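Local coordinates for protein AT5g51070/K3K7_27 (Arabidopsis thaliana, PDB 5GKM) that probably works as an ATP-dependent Clp chaperone, this piece being its all-helical N-terminal domain without the ATPase modules, at residues Glu8-Arg13 and Glu121-Gly126; Val107-Thr112 and Phe128-Gly133; Arg111-Gln116 and Ala152-Leu157. All coordinates share one frame; numbering follows the deposited sequence.

Interaction 1 of 3, residues Glu8-Arg13 and Glu121-Gly126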
loop_
_atom_site.group_PDB
_atom_site.type_symbol
_atom_site.label_atom_id
_atom_site.label_comp_id
_atom_site.label_asym_id
_atom_site.label_seq_id
_atom_site.Cartn_x
_atom_site.Cartn_y
_atom_site.Cartn_z
ATOM N N GLU A 8 -8.225 -10.092 11.189
ATOM C CA GLU A 8 -7.841 -10.689 12.444
ATOM C C GLU A 8 -6.360 -11.035 12.483
ATOM O O GLU A 8 -5.700 -10.790 13.458
ATOM C CB GLU A 8 -8.685 -11.963 12.739
ATOM C CG GLU A 8 -8.124 -12.868 13.841
ATOM C CD GLU A 8 -8.912 -14.165 14.029
ATOM O OE1 GLU A 8 -10.123 -14.063 14.091
ATOM O OE2 GLU A 8 -8.314 -15.273 14.145
ATOM N N ARG A 9 -5.866 -11.571 11.377
ATOM C CA ARG A 9 -4.488 -11.950 11.325
ATOM C C ARG A 9 -3.519 -10.893 10.875
ATOM O O ARG A 9 -2.374 -11.140 10.811
ATOM C CB ARG A 9 -4.291 -13.237 10.573
ATOM C CG ARG A 9 -4.782 -14.395 11.412
ATOM C CD ARG A 9 -4.138 -15.677 11.007
ATOM N NE ARG A 9 -4.651 -16.749 11.787
ATOM C CZ ARG A 9 -3.925 -17.545 12.541
ATOM N NH1 ARG A 9 -2.627 -17.412 12.569
ATOM N NH2 ARG A 9 -4.519 -18.505 13.240
ATOM N N PHE A 10 -4.026 -9.711 10.595
ATOM C CA PHE A 10 -3.170 -8.611 10.210
ATOM C C PHE A 10 -2.493 -8.019 11.448
ATOM O O PHE A 10 -3.131 -7.813 12.432
ATOM C CB PHE A 10 -3.953 -7.533 9.455
ATOM C CG PHE A 10 -4.272 -7.868 8.018
ATOM C CD1 PHE A 10 -5.005 -8.964 7.707
ATOM C CD2 PHE A 10 -3.882 -7.047 6.995
ATOM C CE1 PHE A 10 -5.300 -9.270 6.405
ATOM C CE2 PHE A 10 -4.193 -7.347 5.704
ATOM C CZ PHE A 10 -4.913 -8.475 5.414
ATOM N N THR A 11 -1.206 -7.766 11.369
ATOM C CA THR A 11 -0.503 -7.211 12.469
ATOM C C THR A 11 -0.913 -5.767 12.735
ATOM O O THR A 11 -1.471 -5.094 11.921
ATOM C CB THR A 11 1.012 -7.233 12.309
ATOM O OG1 THR A 11 1.425 -6.295 11.322
ATOM C CG2 THR A 11 1.487 -8.637 11.951
ATOM N N GLU A 12 -0.591 -5.351 13.949
ATOM C CA GLU A 12 -0.776 -3.872 14.330
ATOM C C GLU A 12 -0.131 -2.779 13.294
ATOM O O GLU A 12 -0.781 -1.895 12.919
ATOM C CB GLU A 12 -0.230 -3.596 15.739
ATOM C CG GLU A 12 -0.367 -2.161 16.163
ATOM C CD GLU A 12 0.470 -1.813 17.403
ATOM O OE1 GLU A 12 1.007 -2.706 18.085
ATOM O OE2 GLU A 12 0.703 -0.624 17.636
ATOM N N ARG A 13 1.051 -3.117 12.814
ATOM C CA ARG A 13 1.664 -2.339 11.796
ATOM C C ARG A 13 0.852 -2.403 10.517
ATOM O O ARG A 13 0.764 -1.436 9.847
ATOM C CB ARG A 13 3.082 -2.768 11.446
ATOM C CG ARG A 13 4.071 -2.689 12.580
ATOM C CD ARG A 13 5.495 -2.999 12.136
ATOM N NE ARG A 13 5.821 -2.214 10.982
ATOM C CZ ARG A 13 6.489 -2.663 9.950
ATOM N NH1 ARG A 13 6.953 -3.888 9.951
ATOM N NH2 ARG A 13 6.654 -1.875 8.903
ATOM N N GLU A 121 4.896 -6.097 5.161
ATOM C CA GLU A 121 5.775 -6.643 4.164
ATOM C C GLU A 121 5.035 -7.589 3.210
ATOM O O GLU A 121 5.306 -7.620 2.086
ATOM C CB GLU A 121 6.965 -7.295 4.817
ATOM C CG GLU A 121 7.863 -6.269 5.434
ATOM C CD GLU A 121 7.414 -5.750 6.795
ATOM O OE1 GLU A 121 6.602 -6.293 7.472
ATOM O OE2 GLU A 121 7.985 -4.780 7.151
ATOM N N HIS A 122 4.102 -8.360 3.742
ATOM C CA HIS A 122 3.263 -9.182 2.918
ATOM C C HIS A 122 2.390 -8.355 2.011
ATOM O O HIS A 122 2.140 -8.716 0.919
ATOM C CB HIS A 122 2.336 -10.053 3.737
ATOM C CG HIS A 122 3.040 -11.070 4.603
ATOM N ND1 HIS A 122 3.019 -11.046 5.931
ATOM C CD2 HIS A 122 3.789 -12.153 4.258
ATOM C CE1 HIS A 122 3.709 -12.066 6.394
ATOM N NE2 HIS A 122 4.187 -12.732 5.373
ATOM N N ILE A 123 1.866 -7.264 2.548
ATOM C CA ILE A 123 1.085 -6.334 1.752
ATOM C C ILE A 123 1.917 -5.714 0.641
ATOM O O ILE A 123 1.469 -5.558 -0.419
ATOM C CB ILE A 123 0.396 -5.211 2.587
ATOM C CG1 ILE A 123 -0.501 -5.851 3.651
ATOM C CG2 ILE A 123 -0.335 -4.240 1.663
ATOM C CD1 ILE A 123 -1.055 -4.901 4.691
ATOM N N ALA A 124 3.144 -5.366 0.963
ATOM C CA ALA A 124 4.014 -4.834 -0.073
ATOM C C ALA A 124 4.290 -5.840 -1.197
ATOM O O ALA A 124 4.290 -5.491 -2.307
ATOM C CB ALA A 124 5.330 -4.340 0.520
ATOM N N VAL A 125 4.503 -7.083 -0.822
ATOM C CA VAL A 125 4.761 -8.083 -1.839
ATOM C C VAL A 125 3.538 -8.187 -2.728
ATOM O O VAL A 125 3.658 -8.279 -3.881
ATOM C CB VAL A 125 5.116 -9.470 -1.266
ATOM C CG1 VAL A 125 5.334 -10.476 -2.394
ATOM C CG2 VAL A 125 6.390 -9.338 -0.462
ATOM N N GLY A 126 2.377 -8.130 -2.122
ATOM C CA GLY A 126 1.157 -8.149 -2.894
ATOM C C GLY A 126 1.040 -6.954 -3.802
ATOM O O GLY A 126 0.697 -7.074 -4.913
#
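R13 and E121 join the beginning of helix 12-27 to helix 120-130 through a salt bridge, with R13 NH1 3.1 Å from E121 OE2. The oxygen lies almost in the guanidinium plane, at its edge, and receives the N-H (162° at the hydrogen) on its syn lone pair. E121 OE1 is 3.5 Å from R13 NH1, and the carboxylate is turned 54° from the guanidinium, so the two groups meet through one bond rather than as a flat two-bond pair. E121 gets there by folding its chain at chi2 (80°), which brings the carboxylate out towards the arginine. Each group has a second partner: R13 NH2 is salt-bridged to E45, and E121 OE2 also receives R156 NH1 from helix 146-158. Apart from the salt bridge, F10 and I123 cross at about a right angle, I123 CD1 approaching F10 CE2 obliquely at 4.1 Å. The F10 ring also meets F7 edge-to-face and touches V107 and I15, placing this end of I123 in the hydrophobic core of the Clp N-terminal domain. The charged pair and the apolar pair are thus two separate touching points, and two arginines sharing one buried carboxylate would probably keep E121 ionised.

Interaction 2 of 3, residues Val107-Thr112 and Phe128-Gly133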
loop_
_atom_site.group_PDB
_atom_site.type_symbol
_atom_site.label_atom_id
_atom_site.label_comp_id
_atom_site.label_asym_id
_atom_site.label_seq_id
_atom_site.Cartn_x
_atom_site.Cartn_y
_atom_site.Cartn_z
ATOM N N VAL A 107 -2.520 -12.052 2.103
ATOM C CA VAL A 107 -2.956 -13.187 2.926
ATOM C C VAL A 107 -2.426 -14.507 2.358
ATOM O O VAL A 107 -1.986 -15.354 3.062
ATOM C CB VAL A 107 -4.493 -13.288 2.992
ATOM C CG1 VAL A 107 -4.905 -14.530 3.768
ATOM C CG2 VAL A 107 -5.057 -12.092 3.708
ATOM N N GLU A 108 -2.532 -14.621 1.055
ATOM C CA GLU A 108 -2.036 -15.836 0.407
ATOM C C GLU A 108 -0.539 -16.081 0.551
ATOM O O GLU A 108 -0.114 -17.145 0.834
ATOM C CB GLU A 108 -2.463 -15.863 -1.058
ATOM C CG GLU A 108 -3.977 -16.048 -1.200
ATOM C CD GLU A 108 -4.511 -15.766 -2.573
ATOM O OE1 GLU A 108 -3.747 -15.720 -3.500
ATOM O OE2 GLU A 108 -5.716 -15.623 -2.744
ATOM N N TYR A 109 0.220 -15.043 0.335
ATOM C CA TYR A 109 1.639 -15.125 0.463
ATOM C C TYR A 109 1.994 -15.503 1.897
ATOM O O TYR A 109 2.863 -16.279 2.133
ATOM C CB TYR A 109 2.284 -13.783 0.114
ATOM C CG TYR A 109 2.341 -13.445 -1.351
ATOM C CD1 TYR A 109 2.725 -14.376 -2.283
ATOM C CD2 TYR A 109 2.057 -12.203 -1.801
ATOM C CE1 TYR A 109 2.787 -14.065 -3.610
ATOM C CE2 TYR A 109 2.105 -11.886 -3.141
ATOM C CZ TYR A 109 2.494 -12.807 -4.051
ATOM O OH TYR A 109 2.562 -12.498 -5.361
ATOM N N SER A 110 1.297 -14.905 2.849
ATOM C CA SER A 110 1.592 -15.198 4.211
ATOM C C SER A 110 1.339 -16.663 4.531
ATOM O O SER A 110 2.071 -17.276 5.235
ATOM C CB SER A 110 0.723 -14.307 5.130
ATOM O OG SER A 110 0.800 -14.781 6.403
ATOM N N ARG A 111 0.258 -17.168 4.022
ATOM C CA ARG A 111 -0.057 -18.574 4.222
ATOM C C ARG A 111 0.968 -19.498 3.560
ATOM O O ARG A 111 1.346 -20.465 4.113
ATOM C CB ARG A 111 -1.425 -18.905 3.673
ATOM C CG ARG A 111 -2.525 -18.294 4.472
ATOM C CD ARG A 111 -3.825 -18.493 3.772
ATOM N NE ARG A 111 -4.934 -17.957 4.527
ATOM C CZ ARG A 111 -6.071 -17.666 3.988
ATOM N NH1 ARG A 111 -6.255 -17.868 2.720
ATOM N NH2 ARG A 111 -7.024 -17.187 4.725
ATOM N N THR A 112 1.386 -19.141 2.366
ATOM C CA THR A 112 2.362 -19.937 1.652
ATOM C C THR A 112 3.677 -20.011 2.409
ATOM O O THR A 112 4.357 -20.994 2.394
ATOM C CB THR A 112 2.571 -19.385 0.230
ATOM O OG1 THR A 112 1.370 -19.547 -0.482
ATOM C CG2 THR A 112 3.704 -20.116 -0.534
ATOM N N PHE A 128 3.216 -5.158 -5.081
ATOM C CA PHE A 128 4.199 -5.090 -6.130
ATOM C C PHE A 128 4.120 -6.279 -7.074
ATOM O O PHE A 128 4.983 -6.426 -7.875
ATOM C CB PHE A 128 5.621 -4.992 -5.549
ATOM C CG PHE A 128 5.839 -3.780 -4.680
ATOM C CD1 PHE A 128 5.137 -2.639 -4.932
ATOM C CD2 PHE A 128 6.739 -3.777 -3.625
ATOM C CE1 PHE A 128 5.290 -1.536 -4.158
ATOM C CE2 PHE A 128 6.901 -2.656 -2.828
ATOM C CZ PHE A 128 6.155 -1.558 -3.096
ATOM N N THR A 129 3.151 -7.156 -6.865
ATOM C CA THR A 129 2.932 -8.278 -7.760
ATOM C C THR A 129 1.560 -8.404 -8.373
ATOM O O THR A 129 1.446 -9.002 -9.389
ATOM C CB THR A 129 3.298 -9.609 -7.129
ATOM O OG1 THR A 129 2.554 -9.807 -5.950
ATOM C CG2 THR A 129 4.768 -9.683 -6.789
ATOM N N VAL A 130 0.529 -7.907 -7.734
ATOM C CA VAL A 130 -0.825 -8.095 -8.241
ATOM C C VAL A 130 -1.685 -6.858 -8.479
ATOM O O VAL A 130 -2.871 -6.990 -8.667
ATOM C CB VAL A 130 -1.638 -9.090 -7.384
ATOM C CG1 VAL A 130 -0.891 -10.384 -7.247
ATOM C CG2 VAL A 130 -2.003 -8.497 -6.048
ATOM N N ASP A 131 -1.085 -5.678 -8.452
ATOM C CA ASP A 131 -1.874 -4.468 -8.623
ATOM C C ASP A 131 -2.112 -4.049 -10.090
ATOM O O ASP A 131 -1.782 -4.777 -10.958
ATOM C CB ASP A 131 -1.422 -3.295 -7.725
ATOM C CG ASP A 131 -0.566 -2.265 -8.452
ATOM O OD1 ASP A 131 0.114 -2.703 -9.349
ATOM O OD2 ASP A 131 -0.548 -1.094 -8.095
ATOM N N ASP A 132 -2.716 -2.887 -10.279
ATOM C CA ASP A 132 -3.188 -2.405 -11.608
ATOM C C ASP A 132 -2.157 -1.600 -12.364
ATOM O O ASP A 132 -2.437 -1.075 -13.407
ATOM C CB ASP A 132 -4.514 -1.633 -11.546
ATOM C CG ASP A 132 -4.423 -0.344 -10.774
ATOM O OD1 ASP A 132 -3.363 -0.063 -10.282
ATOM O OD2 ASP A 132 -5.434 0.367 -10.677
ATOM N N GLY A 133 -0.951 -1.579 -11.848
ATOM C CA GLY A 133 0.127 -0.802 -12.360
ATOM C C GLY A 133 0.326 0.531 -11.678
ATOM O O GLY A 133 1.276 1.190 -11.910
#
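Y109 reaches from the last turns of helix 97-112 to T129 near the C-terminal end of helix 120-130, joining two consecutive helices of the all-helical Clp N-terminal fold at the domain surface. The two side chains come from opposite directions. The phenol ring presents its edge: T129 OG1 lies close to the ring plane, where Y109 OH donates a hydrogen bond to it across 2.8 Å, and the same oxygen is 3.5 Å from Y109 CE2. With chi1 at 58°, T129 tucks OG1 between its own backbone N and carbonyl carbon, where it can also reach back into the preceding turn and bond V125 O, with a weaker bond to G126 O. T129 OG1 accepts from Y109 OH and donates to V125 O, so one hydroxyl links the tyrosine to the helix backbone, two bonds that would tend to hold the threonine's rotation. Beside this polar pair, T129 CB lies 3.5 Å from Y109 OH and V130 CG1 stands off at 4.5 Å from the same oxygen; V130 otherwise packs on R101, V102 and A105, earlier in helix 97-112. On the same CE2 side the ring packs on helix 120-130, V125 CG1 lying 3.6 Å from Y109 CE2. After V130 the chain turns towards the next helix. D131 makes an Asx turn there, and its other oxygen, OD2, bonds T35 OG1 and A135 N, tying the turn to helices 35-45 and 134-142. Within the turn, G133 N donates to D131 OD1 at 2.9 Å, approaching from well above the carboxylate plane.

Interaction 3 of 3, residues Arg111-Gln116 and Ala152-Leu157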
loop_
_atom_site.group_PDB
_atom_site.type_symbol
_atom_site.label_atom_id
_atom_site.label_comp_id
_atom_site.label_asym_id
_atom_site.label_seq_id
_atom_site.Cartn_x
_atom_site.Cartn_y
_atom_site.Cartn_z
ATOM N N ARG A 111 0.258 -17.168 4.022
ATOM C CA ARG A 111 -0.057 -18.574 4.222
ATOM C C ARG A 111 0.968 -19.498 3.560
ATOM O O ARG A 111 1.346 -20.465 4.113
ATOM C CB ARG A 111 -1.425 -18.905 3.673
ATOM C CG ARG A 111 -2.525 -18.294 4.472
ATOM C CD ARG A 111 -3.825 -18.493 3.772
ATOM N NE ARG A 111 -4.934 -17.957 4.527
ATOM C CZ ARG A 111 -6.071 -17.666 3.988
ATOM N NH1 ARG A 111 -6.255 -17.868 2.720
ATOM N NH2 ARG A 111 -7.024 -17.187 4.725
ATOM N N THR A 112 1.386 -19.141 2.366
ATOM C CA THR A 112 2.362 -19.937 1.652
ATOM C C THR A 112 3.677 -20.011 2.409
ATOM O O THR A 112 4.357 -20.994 2.394
ATOM C CB THR A 112 2.571 -19.385 0.230
ATOM O OG1 THR A 112 1.370 -19.547 -0.482
ATOM C CG2 THR A 112 3.704 -20.116 -0.534
ATOM N N MET A 113 4.020 -18.933 3.056
ATOM C CA MET A 113 5.228 -18.849 3.830
ATOM C C MET A 113 5.042 -19.468 5.258
ATOM O O MET A 113 5.905 -19.400 6.058
ATOM C CB MET A 113 5.685 -17.393 3.931
ATOM C CG MET A 113 6.297 -16.808 2.667
ATOM S SD MET A 113 6.361 -14.978 2.713
ATOM C CE MET A 113 6.009 -14.624 1.030
ATOM N N ASP A 114 3.869 -19.973 5.544
ATOM C CA ASP A 114 3.553 -20.548 6.829
ATOM C C ASP A 114 3.677 -19.532 7.907
ATOM O O ASP A 114 4.037 -19.814 9.020
ATOM C CB ASP A 114 4.419 -21.760 7.157
ATOM C CG ASP A 114 3.774 -22.663 8.224
ATOM O OD1 ASP A 114 2.581 -22.944 8.176
ATOM O OD2 ASP A 114 4.487 -23.105 9.098
ATOM N N CYS A 115 3.375 -18.308 7.528
ATOM C CA CYS A 115 3.373 -17.276 8.645
ATOM C C CYS A 115 1.911 -17.091 9.451
ATOM O O CYS A 115 0.933 -17.471 8.930
ATOM C CB CYS A 115 3.650 -15.988 7.888
ATOM S SG CYS A 115 4.005 -14.737 9.040
ATOM N N GLN A 116 2.020 -16.769 10.707
ATOM C CA GLN A 116 0.872 -16.663 11.520
ATOM C C GLN A 116 0.165 -15.319 11.358
ATOM O O GLN A 116 -0.864 -15.127 11.878
ATOM C CB GLN A 116 1.242 -16.881 12.984
ATOM C CG GLN A 116 1.746 -18.286 13.276
ATOM C CD GLN A 116 0.737 -19.352 12.939
ATOM O OE1 GLN A 116 -0.453 -19.167 13.107
ATOM N NE2 GLN A 116 1.214 -20.489 12.490
ATOM N N ALA A 152 13.417 -6.716 -0.774
ATOM C CA ALA A 152 13.684 -6.197 0.523
ATOM C C ALA A 152 12.579 -6.572 1.523
ATOM O O ALA A 152 12.848 -6.780 2.637
ATOM C CB ALA A 152 13.871 -4.683 0.488
ATOM N N ALA A 153 11.337 -6.583 1.076
ATOM C CA ALA A 153 10.277 -6.958 1.955
ATOM C C ALA A 153 10.394 -8.419 2.363
ATOM O O ALA A 153 10.184 -8.760 3.458
ATOM C CB ALA A 153 8.916 -6.704 1.307
ATOM N N LEU A 154 10.714 -9.250 1.396
ATOM C CA LEU A 154 10.891 -10.655 1.680
ATOM C C LEU A 154 12.051 -10.874 2.659
ATOM O O LEU A 154 11.981 -11.719 3.499
ATOM C CB LEU A 154 11.091 -11.443 0.398
ATOM C CG LEU A 154 9.865 -11.586 -0.489
ATOM C CD1 LEU A 154 10.198 -12.071 -1.854
ATOM C CD2 LEU A 154 8.712 -12.397 0.072
ATOM N N THR A 155 13.100 -10.094 2.509
ATOM C CA THR A 155 14.230 -10.153 3.400
ATOM C C THR A 155 13.858 -9.797 4.828
ATOM O O THR A 155 14.225 -10.490 5.751
ATOM C CB THR A 155 15.413 -9.333 2.874
ATOM O OG1 THR A 155 15.817 -9.853 1.619
ATOM C CG2 THR A 155 16.539 -9.358 3.810
ATOM N N ARG A 156 13.034 -8.794 4.993
ATOM C CA ARG A 156 12.562 -8.457 6.302
ATOM C C ARG A 156 11.780 -9.572 6.970
ATOM O O ARG A 156 11.904 -9.815 8.126
ATOM C CB ARG A 156 11.666 -7.230 6.243
ATOM C CG ARG A 156 12.393 -5.936 6.342
ATOM C CD ARG A 156 11.397 -4.854 6.562
ATOM N NE ARG A 156 11.916 -3.541 6.417
ATOM C CZ ARG A 156 11.193 -2.433 6.473
ATOM N NH1 ARG A 156 9.889 -2.482 6.681
ATOM N NH2 ARG A 156 11.768 -1.300 6.304
ATOM N N LEU A 157 10.986 -10.259 6.199
ATOM C CA LEU A 157 10.175 -11.307 6.760
ATOM C C LEU A 157 10.982 -12.501 7.261
ATOM O O LEU A 157 10.512 -13.309 7.985
ATOM C CB LEU A 157 9.169 -11.775 5.728
ATOM C CG LEU A 157 8.042 -10.795 5.428
ATOM C CD1 LEU A 157 7.369 -11.115 4.120
ATOM C CD2 LEU A 157 7.023 -10.820 6.541
#
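M113 stretches across from the end of helix 97-112 to L154 and L157 on helix 146-158, and the contact is wholly apolar. Followed outward, the side chain starts at CB, which points towards the opposing helix and lies about 3.5 Å from Y109 O, the carbonyl one turn back in its own helix. CG, set beside the backbone N and opposite the carbonyl carbon (chi1 -74°), carries the chain on in the same direction, and a nearly extended chi2 brings the sulfur forward. SD faces L157, with M113 SD 4.2 Å from L157 CD1. There the chain bends: chi3 of -143° swings the methyl off the straight course, and CE ends 3.6 Å from L154 CD2, the closest approach between the two segments. On its other side the methyl has its own helix for company, packing on Y109 CB. M113 and L154 cross at about a right angle, so the thioether lies across the leucine branch and not alongside it. The leucines are one helical turn apart, and each also leans on helix 120-130: L154 touches V125, while L157 CD2 meets the H122 ring at CE1. M113, from the turn after helix 97-112, and the two leucines thus pack against one another beside the first turns of helix 120-130. Just beyond M113 the chain turns away at D114, whose positive phi (62°) goes with D114 N bonding R111 O at 2.9 Å and C115 N probably bonding S110 O: a Schellman motif, the classic C-terminal helix cap, here ending helix 97-112 within the Clp N-terminal domain.

How the interactions relate
The three contacts sit 10 to 11 Å apart, centre to centre, within one Clp N-terminal domain, and helix 120-130 runs among them. It supplies one side of interactions 1 and 2, while helix 97-112 and the turn after it serve interactions 2 and 3, which share R111 and T112. Along the chain 8-13 comes first, then 107-112 and 111-116, 121-126, 128-133 and lastly 152-157, so the segments of interaction 1 alternate with those of the other two. A probable hydrogen bond from R9 NH1 to Q116 OE1 links interactions 1 and 3. Interaction 1 is buried, the others superficial; interaction 1 ties the N-terminal segment, and interaction 3 the last helix, to the same helical domain.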